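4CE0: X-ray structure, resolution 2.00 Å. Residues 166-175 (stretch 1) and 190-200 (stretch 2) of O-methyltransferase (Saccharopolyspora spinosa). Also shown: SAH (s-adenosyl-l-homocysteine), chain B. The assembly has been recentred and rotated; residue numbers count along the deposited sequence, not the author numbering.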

# COMPACT_ATOMS: atom_id res chain seq x y z
N TRP A 166 -24.08 20.34 -2.85
CA TRP A 166 -24.20 20.34 -4.30
C TRP A 166 -23.34 21.46 -4.83
O TRP A 166 -23.32 22.54 -4.27
N PHE A 167 -22.59 21.19 -5.90
CA PHE A 167 -21.71 22.20 -6.49
C PHE A 167 -22.39 23.57 -6.73
O PHE A 167 -21.82 24.64 -6.50
N ARG A 168 -23.62 23.53 -7.20
CA ARG A 168 -24.35 24.78 -7.48
C ARG A 168 -24.55 25.63 -6.21
O ARG A 168 -24.62 26.86 -6.27
N ASP A 169 -24.60 24.98 -5.06
CA ASP A 169 -24.70 25.68 -3.79
C ASP A 169 -23.32 26.11 -3.29
O ASP A 169 -23.14 27.25 -2.85
N THR A 170 -22.35 25.19 -3.38
CA THR A 170 -21.08 25.35 -2.67
C THR A 170 -19.97 26.11 -3.40
O THR A 170 -19.14 26.74 -2.75
N LEU A 171 -19.92 26.02 -4.73
CA LEU A 171 -18.77 26.56 -5.47
C LEU A 171 -18.81 28.06 -5.72
O LEU A 171 -17.76 28.71 -5.78
N PRO A 172 -20.02 28.65 -5.86
CA PRO A 172 -19.98 30.10 -6.10
C PRO A 172 -19.30 30.89 -5.00
O PRO A 172 -18.66 31.91 -5.27
N THR A 173 -19.39 30.40 -3.77
CA THR A 173 -18.77 31.05 -2.63
C THR A 173 -17.67 30.19 -2.00
O THR A 173 -17.38 30.33 -0.81
N ALA A 174 -17.05 29.32 -2.78
CA ALA A 174 -16.09 28.40 -2.21
C ALA A 174 -14.96 29.18 -1.51
O ALA A 174 -14.50 30.19 -2.03
N PRO A 175 -14.52 28.72 -0.34
CA PRO A 175 -13.40 29.39 0.34
C PRO A 175 -12.02 29.03 -0.24
O PRO A 175 -11.00 29.08 0.46
N GLU A 190 -24.10 19.52 -15.90
CA GLU A 190 -24.22 20.57 -14.88
C GLU A 190 -23.07 20.58 -13.86
O GLU A 190 -22.58 21.65 -13.47
N SER A 191 -22.67 19.39 -13.42
CA SER A 191 -21.58 19.23 -12.46
C SER A 191 -20.29 19.78 -13.05
O SER A 191 -19.57 20.56 -12.41
N THR A 192 -20.01 19.38 -14.29
CA THR A 192 -18.82 19.81 -15.01
C THR A 192 -18.85 21.32 -15.23
O THR A 192 -17.87 22.02 -14.93
N MET A 193 -19.97 21.84 -15.72
CA MET A 193 -20.08 23.29 -15.93
C MET A 193 -19.93 24.11 -14.63
O MET A 193 -19.17 25.10 -14.58
N ASP A 194 -20.65 23.71 -13.59
CA ASP A 194 -20.60 24.43 -12.30
C ASP A 194 -19.19 24.46 -11.72
O ASP A 194 -18.79 25.45 -11.11
N SER A 195 -18.46 23.36 -11.90
CA SER A 195 -17.10 23.30 -11.44
C SER A 195 -16.20 24.22 -12.27
O SER A 195 -15.40 24.96 -11.72
N LEU A 196 -16.32 24.16 -13.58
CA LEU A 196 -15.48 24.99 -14.45
C LEU A 196 -15.79 26.45 -14.23
O LEU A 196 -14.88 27.24 -14.02
N ARG A 197 -17.06 26.82 -14.31
CA ARG A 197 -17.45 28.24 -14.15
C ARG A 197 -16.91 28.85 -12.85
O ARG A 197 -16.43 29.98 -12.84
N ASN A 198 -16.99 28.11 -11.76
CA ASN A 198 -16.59 28.64 -10.47
C ASN A 198 -15.12 28.47 -10.11
O ASN A 198 -14.58 29.30 -9.36
N LEU A 199 -14.45 27.42 -10.60
CA LEU A 199 -13.09 27.14 -10.13
C LEU A 199 -12.00 27.40 -11.16
O LEU A 199 -10.86 27.70 -10.80
N TYR A 200 -12.32 27.28 -12.45
CA TYR A 200 -11.30 27.57 -13.45
C TYR A 200 -10.66 28.95 -13.29
O TYR A 200 -9.47 29.09 -13.49

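Contact between residues 166-175 and residues 190-200, most of them helical, of the O-methyltransferase, with S-adenosyl-L-homocysteine (SAH) at one end. The two stretches bury 384 Å² between them, and no direct hydrogen bond crosses; the side chains pack directly, and a water and the SAH base provide the polar links. L171 covers the most surface. Its CA-to-CB bond points toward the helix, and the m,t rotamer (chi1 -59°, chi2 -172°) lays the side chain along the helix backbone: L171 CD1 sits 3.5 Å from D194 O and 3.5 Å from S195 CA, while L171 CB meets N198 CB at 3.6 Å. L171 CD2 comes 4.2 Å from L199 CD1, and L171 CD1 is scarcely farther from the same methyl. L199 starts sideways, but its m,t side chain brings its end nearer, and L199 CD2 also comes within 4.5 Å of A174 CB. A174 closes the type I turn from L171, and A174 N donates to L171 O at 3.1 Å.

F167 points toward the helix one turn earlier. With chi1 at -62° (m), F167 CB lies 4.1 Å from D194 CB, and F167 CD2 lies 3.8 Å from S191 O and 4.0 Å from S191 CB. One face of the ring is covered by SAH, around C2 of the adenine, so F167 packs against ligand and helix together. Both stretches hold that base: F167 N donates to SAH N1 (3.0 Å, 162°), and S191 OG, in the m rotamer, donates to SAH N7 (2.8 Å).

N198, also m and directed toward stretch 1, turns its amide back along its own helix. N198 ND2 donates to D194 O at 2.6 Å, and N198 OD1 lies beside the turn, 3.4 Å from P172 CA and 3.9 Å from P172 CG. P172 is exposed; its CA-to-CB bond points away overall, though CB still touches the helix.

D194, m as well, is directed toward stretch 1, its CB against F167 and its OD2 3.7 Å from R168 CB. D194 OD2 is also 3.0 Å from E190 O, but both are acceptors and no hydrogen bond forms. Water 1 joins the pieces: it accepts from R168 N (3.1 Å) and SAH N6 (3.1 Å) and donates weakly to D194 OD2 (3.5 Å), linking both stretches to the adenine amino group. R168 (chi1 64°, p) sets off sideways and its end leads away, so its guanidinium takes no part. T192 and L196 point away from stretch 1.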

# COMPACT_ATOMS: atom_id res chain seq x y z
CB TRP A 166 -25.68 20.50 -4.70
CG TRP A 166 -26.51 19.45 -4.04
CD1 TRP A 166 -27.35 19.60 -2.97
CD2 TRP A 166 -26.53 18.06 -4.37
NE1 TRP A 166 -27.90 18.39 -2.63
CE2 TRP A 166 -27.42 17.43 -3.48
CE3 TRP A 166 -25.89 17.28 -5.35
CZ2 TRP A 166 -27.69 16.06 -3.54
CZ3 TRP A 166 -26.16 15.93 -5.40
CH2 TRP A 166 -27.05 15.33 -4.50
CB PHE A 167 -21.16 21.69 -7.82
CG PHE A 167 -20.32 20.45 -7.70
CD1 PHE A 167 -19.73 20.10 -6.49
CD2 PHE A 167 -20.14 19.62 -8.80
CE1 PHE A 167 -18.95 18.94 -6.38
CE2 PHE A 167 -19.38 18.46 -8.71
CZ PHE A 167 -18.77 18.11 -7.50
CB ARG A 168 -25.67 24.50 -8.19
CG ARG A 168 -26.72 23.70 -7.43
CD ARG A 168 -28.01 23.63 -8.26
NE ARG A 168 -29.23 23.78 -7.46
CZ ARG A 168 -30.46 23.76 -7.98
NH1 ARG A 168 -30.64 23.56 -9.29
NH2 ARG A 168 -31.53 23.92 -7.19
CB ASP A 169 -25.38 24.80 -2.74
CG ASP A 169 -26.83 24.48 -3.07
OD1 ASP A 169 -27.46 25.34 -3.71
OD2 ASP A 169 -27.34 23.40 -2.69
CB THR A 170 -20.48 23.98 -2.24
OG1 THR A 170 -20.31 23.13 -3.40
CG2 THR A 170 -21.38 23.31 -1.25
CB LEU A 171 -18.60 25.81 -6.81
CG LEU A 171 -18.39 24.29 -6.75
CD1 LEU A 171 -18.05 23.76 -8.10
CD2 LEU A 171 -17.27 23.97 -5.78
CB PRO A 172 -21.46 30.48 -6.21
CG PRO A 172 -22.13 29.23 -6.74
CD PRO A 172 -21.37 28.09 -6.06
CB THR A 173 -19.84 31.34 -1.58
OG1 THR A 173 -20.67 30.17 -1.44
CG2 THR A 173 -20.69 32.53 -2.02
CB ALA A 174 -15.52 27.48 -3.29
CB PRO A 175 -13.55 28.93 1.80
CG PRO A 175 -14.23 27.60 1.72
CD PRO A 175 -15.14 27.67 0.51
CB GLU A 190 -25.55 20.46 -14.13
CG GLU A 190 -26.77 20.71 -15.01
CD GLU A 190 -26.79 22.10 -15.65
OE1 GLU A 190 -26.40 23.09 -14.98
OE2 GLU A 190 -27.20 22.19 -16.83
CB SER A 191 -21.40 17.76 -12.12
OG SER A 191 -22.58 17.20 -11.57
CB THR A 192 -18.70 19.08 -16.37
OG1 THR A 192 -18.76 17.67 -16.16
CG2 THR A 192 -17.41 19.43 -17.06
CB MET A 193 -21.40 23.63 -16.63
CG MET A 193 -21.47 25.06 -17.13
SD MET A 193 -20.20 25.45 -18.36
CE MET A 193 -20.77 24.58 -19.82
CB ASP A 194 -21.56 23.80 -11.29
CG ASP A 194 -23.02 24.11 -11.60
OD1 ASP A 194 -23.28 25.18 -12.21
OD2 ASP A 194 -23.88 23.28 -11.25
CB SER A 195 -16.61 21.83 -11.46
OG SER A 195 -15.26 21.76 -11.04
CB LEU A 196 -15.66 24.64 -15.94
CG LEU A 196 -15.01 23.33 -16.38
CD1 LEU A 196 -15.43 23.00 -17.79
CD2 LEU A 196 -13.50 23.42 -16.28
CB ARG A 197 -18.96 28.40 -14.14
CG ARG A 197 -19.60 28.23 -15.49
CD ARG A 197 -21.06 28.76 -15.56
NE ARG A 197 -21.65 28.35 -16.83
CZ ARG A 197 -21.31 28.86 -18.01
NH1 ARG A 197 -20.40 29.84 -18.08
NH2 ARG A 197 -21.87 28.40 -19.11
CB ASN A 198 -17.49 28.06 -9.37
CG ASN A 198 -18.98 28.44 -9.56
OD1 ASN A 198 -19.33 29.59 -9.40
ND2 ASN A 198 -19.83 27.48 -9.90
CB LEU A 199 -12.98 25.71 -9.58
CG LEU A 199 -13.91 25.37 -8.42
CD1 LEU A 199 -13.69 23.90 -8.00
CD2 LEU A 199 -13.71 26.31 -7.22
CB TYR A 200 -11.83 27.48 -14.87
CG TYR A 200 -10.71 27.57 -15.88
CD1 TYR A 200 -9.89 26.48 -16.09
CD2 TYR A 200 -10.45 28.74 -16.61
CE1 TYR A 200 -8.85 26.53 -17.00
CE2 TYR A 200 -9.40 28.80 -17.53
CZ TYR A 200 -8.61 27.66 -17.72
OH TYR A 200 -7.55 27.62 -18.62
N SAH B . -13.38 7.39 -7.88
CA SAH B . -13.86 8.60 -8.57
CB SAH B . -15.17 9.18 -8.10
CG SAH B . -15.99 10.26 -8.79
SD SAH B . -17.67 9.55 -8.86
C SAH B . -12.75 9.50 -8.18
O SAH B . -12.97 10.69 -8.34
OXT SAH B . -11.70 8.73 -7.73
C5' SAH B . -18.70 11.05 -9.03
C4' SAH B . -18.83 11.89 -7.75
O4' SAH B . -19.31 13.18 -8.05
C3' SAH B . -19.80 11.33 -6.71
O3' SAH B . -19.08 11.15 -5.51
C2' SAH B . -20.94 12.34 -6.57
O2' SAH B . -21.55 12.51 -5.27
C1' SAH B . -20.26 13.62 -7.08
N9 SAH B . -21.12 14.64 -7.72
C8 SAH B . -21.56 14.60 -9.03
N7 SAH B . -22.27 15.73 -9.25
C5 SAH B . -22.25 16.49 -8.14
C6 SAH B . -22.81 17.73 -7.81
N6 SAH B . -23.52 18.42 -8.70
N1 SAH B . -22.63 18.24 -6.55
C2 SAH B . -21.89 17.58 -5.60
N3 SAH B . -21.37 16.34 -5.92
C4 SAH B . -21.51 15.82 -7.17
O HOH W 1 -24.89 21.16 -8.65